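Putative lipoprotein (Bacteroides fragilis, PDB 3QNK) is a putative SusD-like lipoprotein that probably binds glycans at the outer membrane and helps pass them to a partner transporter. Local coordinates at residues 24-28 with 177-181; 142-146 with 508-514; 276-280 with 469-473; 415-421 with 442-446. All blocks are in the same frame, centred on the assembly; numbering follows the deposited sequence.

Interaction 1: residues 24-28 with 177-181; sequences VNDLY and GRATK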
loop_
_atom_site.group_PDB
_atom_site.type_symbol
_atom_site.label_atom_id
_atom_site.label_comp_id
_atom_site.label_asym_id
_atom_site.label_seq_id
_atom_site.Cartn_x
_atom_site.Cartn_y
_atom_site.Cartn_z
ATOM N N VAL B 24 8.559 18.176 7.532
ATOM C CA VAL B 24 7.203 18.737 7.507
ATOM C C VAL B 24 6.677 18.714 6.052
ATOM O O VAL B 24 5.519 18.370 5.850
ATOM C CB VAL B 24 7.144 20.128 8.170
ATOM C CG1 VAL B 24 5.729 20.686 8.185
ATOM C CG2 VAL B 24 7.684 20.063 9.588
ATOM N N ASN B 25 7.550 18.953 5.047
ATOM C CA ASN B 25 7.163 18.860 3.629
ATOM C C ASN B 25 6.715 17.450 3.285
ATOM O O ASN B 25 5.745 17.281 2.534
ATOM C CB ASN B 25 8.316 19.261 2.703
ATOM C CG ASN B 25 8.697 20.725 2.682
ATOM O OD1 ASN B 25 8.203 21.570 3.454
ATOM N ND2 ASN B 25 9.613 21.049 1.786
ATOM N N ASP B 26 7.403 16.433 3.871
ATOM C CA ASP B 26 7.061 15.023 3.692
ATOM C C ASP B 26 5.692 14.736 4.285
ATOM O O ASP B 26 4.929 13.954 3.710
ATOM C CB ASP B 26 8.129 14.127 4.321
ATOM C CG ASP B 26 7.938 12.645 4.069
ATOM O OD1 ASP B 26 7.833 12.257 2.889
ATOM O OD2 ASP B 26 7.961 11.861 5.059
ATOM N N LEU B 27 5.369 15.385 5.427
ATOM C CA LEU B 27 4.077 15.210 6.090
ATOM C C LEU B 27 2.969 15.819 5.238
ATOM O O LEU B 27 1.895 15.229 5.127
ATOM C CB LEU B 27 4.069 15.797 7.511
ATOM C CG LEU B 27 4.977 15.134 8.534
ATOM C CD1 LEU B 27 5.082 15.972 9.786
ATOM C CD2 LEU B 27 4.473 13.788 8.910
ATOM N N TYR B 28 3.236 16.955 4.596
ATOM C CA TYR B 28 2.263 17.561 3.686
ATOM C C TYR B 28 2.076 16.661 2.469
ATOM O O TYR B 28 0.956 16.516 1.982
ATOM C CB TYR B 28 2.708 18.961 3.234
ATOM C CG TYR B 28 2.339 20.088 4.173
ATOM C CD1 TYR B 28 1.051 20.631 4.175
ATOM C CD2 TYR B 28 3.300 20.685 4.991
ATOM C CE1 TYR B 28 0.718 21.704 5.008
ATOM C CE2 TYR B 28 2.974 21.743 5.842
ATOM C CZ TYR B 28 1.685 22.260 5.839
ATOM O OH TYR B 28 1.360 23.306 6.679
ATOM N N GLY B 177 0.735 28.145 0.637
ATOM C CA GLY B 177 0.325 26.749 0.427
ATOM C C GLY B 177 0.228 25.938 1.726
ATOM O O GLY B 177 -0.502 24.936 1.813
ATOM N N ARG B 178 0.969 26.402 2.767
ATOM C CA ARG B 178 1.028 25.837 4.118
ATOM C C ARG B 178 -0.355 25.968 4.828
ATOM O O ARG B 178 -1.252 26.659 4.336
ATOM C CB ARG B 178 2.141 26.559 4.935
ATOM C CG ARG B 178 3.605 26.236 4.552
ATOM C CD ARG B 178 4.605 26.639 5.667
ATOM N NE ARG B 178 6.030 26.448 5.331
ATOM C CZ ARG B 178 6.718 25.302 5.447
ATOM N NH1 ARG B 178 6.118 24.193 5.872
ATOM N NH2 ARG B 178 8.001 25.255 5.112
ATOM N N ALA B 179 -0.523 25.310 5.976
ATOM C CA ALA B 179 -1.737 25.419 6.777
ATOM C C ALA B 179 -1.764 26.757 7.526
ATOM O O ALA B 179 -0.774 27.149 8.144
ATOM C CB ALA B 179 -1.796 24.274 7.760
ATOM N N THR B 180 -2.899 27.453 7.483
ATOM C CA THR B 180 -3.087 28.740 8.174
ATOM C C THR B 180 -3.980 28.578 9.387
ATOM O O THR B 180 -4.559 27.499 9.591
ATOM C CB THR B 180 -3.717 29.761 7.216
ATOM O OG1 THR B 180 -4.903 29.206 6.588
ATOM C CG2 THR B 180 -2.711 30.266 6.179
ATOM N N LYS B 181 -4.124 29.658 10.173
ATOM C CA LYS B 181 -5.010 29.729 11.330
ATOM C C LYS B 181 -6.447 29.465 10.828
ATOM O O LYS B 181 -7.172 28.652 11.405
ATOM C CB LYS B 181 -4.850 31.113 11.974
ATOM C CG LYS B 181 -5.436 31.326 13.356
ATOM C CD LYS B 181 -5.219 32.794 13.755
ATOM C CE LYS B 181 -4.900 32.993 15.220
ATOM N NZ LYS B 181 -3.601 32.372 15.643
#
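Tyr-28 reaches from helix 17-29 and meets the backbone of Arg-178 and Ala-179 edge-on with its phenol end, in the loop that leads into helix 181-194. The tip does the touching: Tyr-28 OH is 3.6 Å from Arg-178 CA and 3.5 Å from Ala-179 CB. It also accepts a nearly straight hydrogen bond from the backbone: Ala-179 N to Tyr-28 OH is 2.8 Å, with an angle of 166° at the hydrogen. The same hydroxyl is hydrogen-bonded to Glu-110 on helix 101-126, so three parts of the fold meet at one oxygen. The Arg-178 side chain extends past the Tyr-28 ring toward Val-24 and Asn-25. The edge of its guanidinium meets Tyr-28 CE2 and Val-24 CG1, the latter 4.2 Å from Arg-178 NH1. Asn-25 OD1 stays 4.0 Å from Arg-178 NH2, and Asn-25 ND2 bonds to the backbone O of Ile-8 in the second subunit. The contact joins one helix to the lead-in of another within the helical N-terminal region, whose sequence family belongs to the TPR clan. Arg-178 NH1 makes a long, weak ion pair with Glu-110, the carboxylate that also bonds Tyr-28. Across the two segments the one hydrogen bond is thus from a loop NH to a tyrosine hydroxyl, with Glu-110 as a partner common to both side chains.

Interaction 2: residues 142-146 with 508-514; sequences WEIPR and SSVLKQN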
loop_
_atom_site.group_PDB
_atom_site.type_symbol
_atom_site.label_atom_id
_atom_site.label_comp_id
_atom_site.label_asym_id
_atom_site.label_seq_id
_atom_site.Cartn_x
_atom_site.Cartn_y
_atom_site.Cartn_z
ATOM N N TRP B 142 0.640 -3.722 22.153
ATOM C CA TRP B 142 -0.004 -3.372 20.898
ATOM C C TRP B 142 -1.461 -3.774 20.827
ATOM O O TRP B 142 -2.138 -3.367 19.883
ATOM C CB TRP B 142 0.771 -3.966 19.743
ATOM C CG TRP B 142 2.106 -3.303 19.545
ATOM C CD1 TRP B 142 3.208 -3.409 20.351
ATOM C CD2 TRP B 142 2.488 -2.465 18.443
ATOM N NE1 TRP B 142 4.243 -2.662 19.836
ATOM C CE2 TRP B 142 3.838 -2.096 18.650
ATOM C CE3 TRP B 142 1.827 -2.028 17.273
ATOM C CZ2 TRP B 142 4.544 -1.315 17.727
ATOM C CZ3 TRP B 142 2.490 -1.168 16.410
ATOM C CH2 TRP B 142 3.831 -0.819 16.634
ATOM N N GLU B 143 -1.972 -4.510 21.825
ATOM C CA GLU B 143 -3.387 -4.831 21.831
ATOM C C GLU B 143 -4.097 -3.620 22.446
ATOM O O GLU B 143 -4.272 -3.503 23.660
ATOM C CB GLU B 143 -3.695 -6.172 22.515
ATOM C CG GLU B 143 -3.202 -7.381 21.722
ATOM C CD GLU B 143 -4.197 -8.482 21.386
ATOM O OE1 GLU B 143 -5.173 -8.663 22.151
ATOM O OE2 GLU B 143 -3.960 -9.209 20.391
ATOM N N ILE B 144 -4.379 -2.657 21.580
ATOM C CA ILE B 144 -5.026 -1.412 21.928
ATOM C C ILE B 144 -6.415 -1.395 21.296
ATOM O O ILE B 144 -6.529 -1.539 20.075
ATOM C CB ILE B 144 -4.190 -0.176 21.502
ATOM C CG1 ILE B 144 -2.760 -0.252 22.022
ATOM C CG2 ILE B 144 -4.867 1.120 21.944
ATOM C CD1 ILE B 144 -1.771 0.406 21.160
ATOM N N PRO B 145 -7.489 -1.228 22.115
ATOM C CA PRO B 145 -8.834 -1.181 21.537
ATOM C C PRO B 145 -9.110 0.145 20.858
ATOM O O PRO B 145 -8.420 1.134 21.084
ATOM C CB PRO B 145 -9.733 -1.350 22.766
ATOM C CG PRO B 145 -8.964 -0.800 23.885
ATOM C CD PRO B 145 -7.529 -1.067 23.589
ATOM N N ARG B 146 -10.155 0.169 20.057
ATOM C CA ARG B 146 -10.632 1.393 19.435
ATOM C C ARG B 146 -11.221 2.294 20.517
ATOM O O ARG B 146 -11.836 1.809 21.454
ATOM C CB ARG B 146 -11.702 1.069 18.393
ATOM C CG ARG B 146 -11.212 0.282 17.201
ATOM C CD ARG B 146 -12.364 -0.294 16.424
ATOM N NE ARG B 146 -13.187 0.754 15.821
ATOM C CZ ARG B 146 -14.404 0.562 15.327
ATOM N NH1 ARG B 146 -14.947 -0.643 15.340
ATOM N NH2 ARG B 146 -15.082 1.575 14.807
ATOM N N SER B 508 -6.098 -8.807 16.670
ATOM C CA SER B 508 -6.274 -8.299 18.024
ATOM C C SER B 508 -7.565 -8.778 18.687
ATOM O O SER B 508 -8.648 -8.694 18.097
ATOM C CB SER B 508 -6.262 -6.775 17.981
ATOM O OG SER B 508 -5.971 -6.175 19.231
ATOM N N SER B 509 -7.454 -9.231 19.952
ATOM C CA SER B 509 -8.632 -9.672 20.710
ATOM C C SER B 509 -9.516 -8.493 21.070
ATOM O O SER B 509 -10.746 -8.606 21.010
ATOM C CB SER B 509 -8.230 -10.387 21.994
ATOM O OG SER B 509 -7.005 -11.093 21.865
ATOM N N VAL B 510 -8.875 -7.343 21.391
ATOM C CA VAL B 510 -9.516 -6.118 21.858
ATOM C C VAL B 510 -10.124 -5.282 20.719
ATOM O O VAL B 510 -11.003 -4.451 20.974
ATOM C CB VAL B 510 -8.548 -5.283 22.725
ATOM C CG1 VAL B 510 -8.023 -6.107 23.882
ATOM C CG2 VAL B 510 -7.390 -4.733 21.908
ATOM N N LEU B 511 -9.672 -5.502 19.485
ATOM C CA LEU B 511 -10.178 -4.765 18.334
ATOM C C LEU B 511 -11.526 -5.345 17.897
ATOM O O LEU B 511 -11.628 -6.529 17.545
ATOM C CB LEU B 511 -9.154 -4.774 17.194
ATOM C CG LEU B 511 -9.241 -3.624 16.214
ATOM C CD1 LEU B 511 -8.933 -2.323 16.873
ATOM C CD2 LEU B 511 -8.311 -3.846 15.053
ATOM N N LYS B 512 -12.572 -4.502 17.999
ATOM C CA LYS B 512 -13.963 -4.828 17.702
ATOM C C LYS B 512 -14.416 -4.222 16.367
ATOM O O LYS B 512 -14.048 -3.105 16.010
ATOM C CB LYS B 512 -14.883 -4.362 18.828
ATOM C CG LYS B 512 -14.689 -5.160 20.117
ATOM C CD LYS B 512 -15.769 -4.854 21.185
ATOM C CE LYS B 512 -15.965 -3.398 21.582
ATOM N NZ LYS B 512 -16.619 -3.276 22.918
ATOM N N GLN B 513 -15.184 -5.003 15.617
ATOM C CA GLN B 513 -15.737 -4.652 14.323
ATOM C C GLN B 513 -16.909 -3.708 14.498
ATOM O O GLN B 513 -17.515 -3.673 15.565
ATOM C CB GLN B 513 -16.193 -5.948 13.601
ATOM C CG GLN B 513 -16.717 -5.794 12.179
ATOM C CD GLN B 513 -15.761 -5.043 11.277
ATOM O OE1 GLN B 513 -15.814 -3.819 11.158
ATOM N NE2 GLN B 513 -14.851 -5.763 10.643
ATOM N N ASN B 514 -17.232 -2.955 13.450
ATOM C CA ASN B 514 -18.375 -2.071 13.423
ATOM C C ASN B 514 -19.628 -2.922 13.277
ATOM O O ASN B 514 -19.562 -4.026 12.731
ATOM C CB ASN B 514 -18.241 -1.066 12.287
ATOM C CG ASN B 514 -17.424 0.130 12.658
ATOM O OD1 ASN B 514 -17.395 0.554 13.817
ATOM N ND2 ASN B 514 -16.799 0.752 11.664
#
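This is a surface contact between a loop of the N-terminal helical region and the C-terminal tail. Residues 142-146 lie between helices 101-126 and 149-166. Residues 508-514 follow helix 502-507. Polar bonds hold both ends, and apolar groups fill the middle. At one end Glu-143 OE1 accepts twice from Ser-509, from its OG at 3.1 Å and from its backbone N at 3.2 Å. Glu-143 is also the centre of an inverse gamma turn, closed by a weak bond of 2.9 Å from Ile-144 N to Trp-142 O. Val-510 CG2 then packs on the backbone, 3.5 Å from both Ile-144 C and Pro-145 N. The pairing joins parts of the chain that match the two SusD sequence families, so segments over 360 residues apart close on each other. Next, Leu-511 CD1 rests 3.5 Å from Arg-146 CG. The guanidinium of Arg-146 goes further along the tail. Its NH1 donates to Lys-512 O at 2.7 Å, and its NH2 donates to Asn-514 OD1 at 2.7 Å. Arg-146 NE bonds to Gly-128 O, and Asn-514 ND2 bonds to the backbone O atoms of Tyr-126 and Thr-498. Tyr-250 of the second subunit packs on Glu-143 and Ser-508.

Interaction 3: residues 276-280 with 469-473; sequences PTQEL and TLHGV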
loop_
_atom_site.group_PDB
_atom_site.type_symbol
_atom_site.label_atom_id
_atom_site.label_comp_id
_atom_site.label_asym_id
_atom_site.label_seq_id
_atom_site.Cartn_x
_atom_site.Cartn_y
_atom_site.Cartn_z
ATOM N N PRO B 276 -22.491 12.448 -13.336
ATOM C CA PRO B 276 -23.613 13.091 -12.621
ATOM C C PRO B 276 -24.955 12.417 -12.973
ATOM O O PRO B 276 -25.166 12.044 -14.128
ATOM C CB PRO B 276 -23.560 14.541 -13.114
ATOM C CG PRO B 276 -22.152 14.759 -13.513
ATOM C CD PRO B 276 -21.651 13.448 -14.025
ATOM N N THR B 277 -25.830 12.208 -11.974
ATOM C CA THR B 277 -27.116 11.529 -12.158
ATOM C C THR B 277 -28.217 12.483 -12.579
ATOM O O THR B 277 -28.139 13.697 -12.370
ATOM C CB THR B 277 -27.545 10.912 -10.837
ATOM O OG1 THR B 277 -27.429 11.946 -9.853
ATOM C CG2 THR B 277 -26.716 9.724 -10.436
ATOM N N GLN B 278 -29.303 11.927 -13.076
ATOM C CA GLN B 278 -30.441 12.746 -13.415
ATOM C C GLN B 278 -31.011 13.352 -12.115
ATOM O O GLN B 278 -31.457 14.494 -12.125
ATOM C CB GLN B 278 -31.465 11.920 -14.200
ATOM C CG GLN B 278 -32.524 12.750 -14.893
ATOM C CD GLN B 278 -31.917 13.903 -15.647
ATOM O OE1 GLN B 278 -30.934 13.745 -16.391
ATOM N NE2 GLN B 278 -32.434 15.093 -15.388
ATOM N N GLU B 279 -30.870 12.641 -10.986
ATOM C CA GLU B 279 -31.327 13.105 -9.655
ATOM C C GLU B 279 -30.589 14.374 -9.219
ATOM O O GLU B 279 -31.210 15.276 -8.639
ATOM C CB GLU B 279 -31.154 12.018 -8.592
ATOM C CG GLU B 279 -32.236 10.962 -8.689
ATOM C CD GLU B 279 -32.048 9.835 -9.686
ATOM O OE1 GLU B 279 -30.995 9.797 -10.366
ATOM O OE2 GLU B 279 -32.979 9.002 -9.806
ATOM N N LEU B 280 -29.287 14.452 -9.522
ATOM C CA LEU B 280 -28.528 15.652 -9.233
ATOM C C LEU B 280 -28.891 16.753 -10.224
ATOM O O LEU B 280 -29.058 17.898 -9.803
ATOM C CB LEU B 280 -27.012 15.404 -9.257
ATOM C CG LEU B 280 -26.122 16.631 -9.095
ATOM C CD1 LEU B 280 -26.334 17.342 -7.725
ATOM C CD2 LEU B 280 -24.688 16.270 -9.318
ATOM N N THR B 469 -32.766 3.546 -6.947
ATOM C CA THR B 469 -32.627 3.476 -8.384
ATOM C C THR B 469 -32.296 4.874 -8.861
ATOM O O THR B 469 -33.066 5.812 -8.612
ATOM C CB THR B 469 -33.859 2.879 -9.037
ATOM O OG1 THR B 469 -34.002 1.542 -8.571
ATOM C CG2 THR B 469 -33.758 2.865 -10.556
ATOM N N LEU B 470 -31.127 5.007 -9.502
ATOM C CA LEU B 470 -30.613 6.262 -10.034
ATOM C C LEU B 470 -30.801 6.255 -11.537
ATOM O O LEU B 470 -30.894 5.196 -12.150
ATOM C CB LEU B 470 -29.159 6.510 -9.628
ATOM C CG LEU B 470 -28.883 6.514 -8.127
ATOM C CD1 LEU B 470 -27.423 6.552 -7.883
ATOM C CD2 LEU B 470 -29.555 7.711 -7.413
ATOM N N HIS B 471 -30.905 7.451 -12.118
ATOM C CA HIS B 471 -31.234 7.627 -13.512
ATOM C C HIS B 471 -30.214 8.474 -14.268
ATOM O O HIS B 471 -29.294 9.048 -13.687
ATOM C CB HIS B 471 -32.626 8.277 -13.596
ATOM C CG HIS B 471 -33.697 7.429 -12.991
ATOM N ND1 HIS B 471 -34.014 7.514 -11.642
ATOM C CD2 HIS B 471 -34.426 6.432 -13.548
ATOM C CE1 HIS B 471 -34.951 6.601 -11.436
ATOM N NE2 HIS B 471 -35.220 5.918 -12.551
ATOM N N GLY B 472 -30.407 8.519 -15.582
ATOM C CA GLY B 472 -29.606 9.304 -16.516
ATOM C C GLY B 472 -30.365 9.532 -17.804
ATOM O O GLY B 472 -31.570 9.301 -17.852
ATOM N N VAL B 473 -29.691 9.993 -18.843
ATOM C CA VAL B 473 -30.325 10.195 -20.143
ATOM C C VAL B 473 -29.556 9.405 -21.222
ATOM O O VAL B 473 -28.391 9.055 -21.035
ATOM C CB VAL B 473 -30.560 11.680 -20.557
ATOM C CG1 VAL B 473 -31.472 12.384 -19.563
ATOM C CG2 VAL B 473 -29.247 12.445 -20.760
#
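Pro-276 leads into the helix. Thr-277 is the N-cap of helix 278-283. Its OG1 accepts from Leu-280 N at 3.1 Å and is also bonded to Asp-44 O. Its CG2 lies 4.1 Å from Leu-470 CB. Gln-278 starts the helix and makes the backbone link: Gln-278 N donates to His-471 O at 2.9 Å, almost straight. The start of a short helix thus meets strand 469-475, an outermost strand of a three-stranded antiparallel sheet within this chain, whose other edge pairs with strand 480-488 through Leu-470 and Gly-472. The side chain of Gln-278 bonds to Tyr-359 through OE1, and Gln-278 OE1 is also 3.5 Å from Val-473 CG1. Glu-279 then clasps His-471 with both carboxylate oxygens. His-471 N donates to Glu-279 OE1 at 2.9 Å, and His-471 ND1 donates to Glu-279 OE2 at 2.6 Å.

Interaction 4: residues 415-421 with 442-446; sequences VNMIRQR and ERRIE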
loop_
_atom_site.group_PDB
_atom_site.type_symbol
_atom_site.label_atom_id
_atom_site.label_comp_id
_atom_site.label_asym_id
_atom_site.label_seq_id
_atom_site.Cartn_x
_atom_site.Cartn_y
_atom_site.Cartn_z
ATOM N N VAL B 415 -27.101 30.945 4.682
ATOM C CA VAL B 415 -27.286 30.169 3.451
ATOM C C VAL B 415 -27.559 31.110 2.249
ATOM O O VAL B 415 -27.145 30.810 1.124
ATOM C CB VAL B 415 -28.373 29.056 3.607
ATOM C CG1 VAL B 415 -29.786 29.627 3.766
ATOM C CG2 VAL B 415 -28.327 28.061 2.461
ATOM N N ASN B 416 -28.203 32.266 2.493
ATOM C CA ASN B 416 -28.509 33.216 1.427
ATOM C C ASN B 416 -27.241 33.913 0.914
ATOM O O ASN B 416 -27.264 34.436 -0.182
ATOM C CB ASN B 416 -29.585 34.209 1.857
ATOM C CG ASN B 416 -30.981 33.611 1.846
ATOM O OD1 ASN B 416 -31.245 32.620 1.162
ATOM N ND2 ASN B 416 -31.908 34.165 2.625
HETATM N N MSE B 417 -26.117 33.822 1.633
HETATM C CA MSE B 417 -24.835 34.346 1.146
HETATM C C MSE B 417 -24.356 33.511 -0.045
HETATM O O MSE B 417 -23.869 34.053 -1.034
HETATM C CB MSE B 417 -23.790 34.314 2.266
HETATM C CG MSE B 417 -24.035 35.357 3.317
HETATM SE SE MSE B 417 -23.730 37.161 2.648
HETATM C CE MSE B 417 -21.857 37.042 2.067
ATOM N N ILE B 418 -24.557 32.190 0.042
ATOM C CA ILE B 418 -24.192 31.202 -0.983
ATOM C C ILE B 418 -25.072 31.381 -2.246
ATOM O O ILE B 418 -24.561 31.313 -3.379
ATOM C CB ILE B 418 -24.263 29.784 -0.377
ATOM C CG1 ILE B 418 -23.235 29.613 0.771
ATOM C CG2 ILE B 418 -24.132 28.674 -1.421
ATOM C CD1 ILE B 418 -21.813 30.096 0.505
ATOM N N ARG B 419 -26.371 31.648 -2.037
ATOM C CA ARG B 419 -27.322 31.892 -3.119
ATOM C C ARG B 419 -27.073 33.257 -3.766
ATOM O O ARG B 419 -27.144 33.378 -4.987
ATOM C CB ARG B 419 -28.779 31.825 -2.621
ATOM C CG ARG B 419 -29.099 30.683 -1.698
ATOM C CD ARG B 419 -30.596 30.582 -1.598
ATOM N NE ARG B 419 -31.044 29.522 -2.489
ATOM C CZ ARG B 419 -31.955 29.657 -3.433
ATOM N NH1 ARG B 419 -32.601 30.797 -3.585
ATOM N NH2 ARG B 419 -32.247 28.650 -4.212
ATOM N N GLN B 420 -26.810 34.282 -2.958
ATOM C CA GLN B 420 -26.530 35.615 -3.487
ATOM C C GLN B 420 -25.336 35.586 -4.427
ATOM O O GLN B 420 -25.370 36.273 -5.442
ATOM C CB GLN B 420 -26.274 36.653 -2.367
ATOM C CG GLN B 420 -27.539 37.230 -1.717
ATOM C CD GLN B 420 -27.257 37.981 -0.408
ATOM O OE1 GLN B 420 -27.933 37.765 0.645
ATOM N NE2 GLN B 420 -26.269 38.906 -0.460
ATOM N N ARG B 421 -24.322 34.729 -4.142
ATOM C CA ARG B 421 -23.124 34.779 -4.963
ATOM C C ARG B 421 -23.288 34.128 -6.337
ATOM O O ARG B 421 -22.393 34.309 -7.164
ATOM C CB ARG B 421 -21.839 34.329 -4.231
ATOM C CG ARG B 421 -21.540 32.911 -4.289
ATOM C CD ARG B 421 -20.521 32.451 -5.305
ATOM N NE ARG B 421 -20.096 31.162 -4.777
ATOM C CZ ARG B 421 -18.886 30.943 -4.297
ATOM N NH1 ARG B 421 -17.921 31.839 -4.480
ATOM N NH2 ARG B 421 -18.610 29.805 -3.682
ATOM N N GLU B 442 -28.932 23.147 -0.601
ATOM C CA GLU B 442 -27.892 24.106 -1.006
ATOM C C GLU B 442 -26.498 23.522 -0.867
ATOM O O GLU B 442 -25.638 23.749 -1.721
ATOM C CB GLU B 442 -27.963 25.433 -0.212
ATOM C CG GLU B 442 -28.890 26.455 -0.843
ATOM C CD GLU B 442 -28.572 26.858 -2.268
ATOM O OE1 GLU B 442 -27.382 27.104 -2.577
ATOM O OE2 GLU B 442 -29.520 26.907 -3.085
ATOM N N ARG B 443 -26.273 22.791 0.215
ATOM C CA ARG B 443 -24.993 22.158 0.466
ATOM C C ARG B 443 -24.656 21.157 -0.642
ATOM O O ARG B 443 -23.505 21.068 -1.081
ATOM C CB ARG B 443 -25.015 21.448 1.824
ATOM C CG ARG B 443 -23.613 21.336 2.363
ATOM C CD ARG B 443 -23.484 20.379 3.516
ATOM N NE ARG B 443 -22.081 20.336 3.899
ATOM C CZ ARG B 443 -21.536 21.107 4.829
ATOM N NH1 ARG B 443 -22.290 21.950 5.531
ATOM N NH2 ARG B 443 -20.242 21.018 5.090
ATOM N N ARG B 444 -25.666 20.407 -1.090
ATOM C CA ARG B 444 -25.486 19.399 -2.104
ATOM C C ARG B 444 -25.019 20.035 -3.415
ATOM O O ARG B 444 -24.090 19.523 -4.025
ATOM C CB ARG B 444 -26.773 18.583 -2.302
ATOM C CG ARG B 444 -26.565 17.492 -3.337
ATOM C CD ARG B 444 -27.843 16.864 -3.764
ATOM N NE ARG B 444 -27.573 15.715 -4.618
ATOM C CZ ARG B 444 -28.504 14.893 -5.076
ATOM N NH1 ARG B 444 -29.779 15.096 -4.783
ATOM N NH2 ARG B 444 -28.169 13.872 -5.844
ATOM N N ILE B 445 -25.642 21.140 -3.835
ATOM C CA ILE B 445 -25.319 21.824 -5.075
ATOM C C ILE B 445 -23.973 22.541 -4.958
ATOM O O ILE B 445 -23.147 22.493 -5.884
ATOM C CB ILE B 445 -26.457 22.794 -5.448
ATOM C CG1 ILE B 445 -27.791 22.052 -5.683
ATOM C CG2 ILE B 445 -26.092 23.694 -6.631
ATOM C CD1 ILE B 445 -27.805 20.989 -6.854
ATOM N N GLU B 446 -23.745 23.194 -3.818
ATOM C CA GLU B 446 -22.517 23.927 -3.595
ATOM C C GLU B 446 -21.304 23.037 -3.623
ATOM O O GLU B 446 -20.278 23.385 -4.234
ATOM C CB GLU B 446 -22.556 24.675 -2.249
ATOM C CG GLU B 446 -21.459 25.735 -2.102
ATOM C CD GLU B 446 -21.462 26.820 -3.165
ATOM O OE1 GLU B 446 -22.506 27.028 -3.818
ATOM O OE2 GLU B 446 -20.396 27.422 -3.397
#
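Two salt bridges join residues 415-421 to helix 432-446. Arg-421 NH2 donates to Glu-446 OE2 at 3.0 Å, with an angle of 167° at the hydrogen. Arg-419 NE donates to Glu-442 OE2 at 3.1 Å, and a weaker bond of 3.4 Å runs from Arg-419 NH2 to the same Glu-442 OE2. This is helix-helix packing in the SusD family region, whose family belongs to the TPR clan, and part of the alpha-alpha superhelix of this SusD-like protein. The local axes run in the same general sense, 40° apart, and come within 11.1 Å. That wide spacing leaves room for long charged side chains between the helices. Each charge is shared further. Arg-318 of helix 317-322 pairs with both Glu-442 and Glu-446, and Arg-390 also pairs with Glu-446. Arg-419 has Glu-285 as a second partner, and Arg-421 has Glu-237. All six touching residues are buried, so this is an internal charge network. Glu-442 and Glu-446 are one turn apart and both point at the facing helix. Val-415 and Ile-418 meet them with aliphatic groups. Val-415 CG2 packs on the side-chain methylene of Glu-442, 3.7 Å from its CG. Ile-418 CG2 touches both carboxylates, 3.8 Å from Glu-442 OE1 and 3.3 Å from Glu-446 OE1.

Interactions 3 and 4 are buried. Interaction 1 is partly buried, and interaction 2 is a surface contact. Interactions 1 and 2 both reach the second subunit, but their nearest atoms are about 17 Å apart. Interactions 3 and 4 touch directly: Leu-280 CD1 lies 3.7 Å from Arg-444 NE and 4.0 Å from Ile-445 CD1, so helix 278-283 packs on helix 432-446. The chemistry varies with place. Interaction 4 relies on shared salt bridges between helices. Interaction 3 combines a helix start with a strand edge through a backbone bond and a carboxylate-histidine pair. Interaction 1 brings a tyrosine hydroxyl to a loop NH. Interaction 2 mixes side chain-backbone and side chain-side chain bonds.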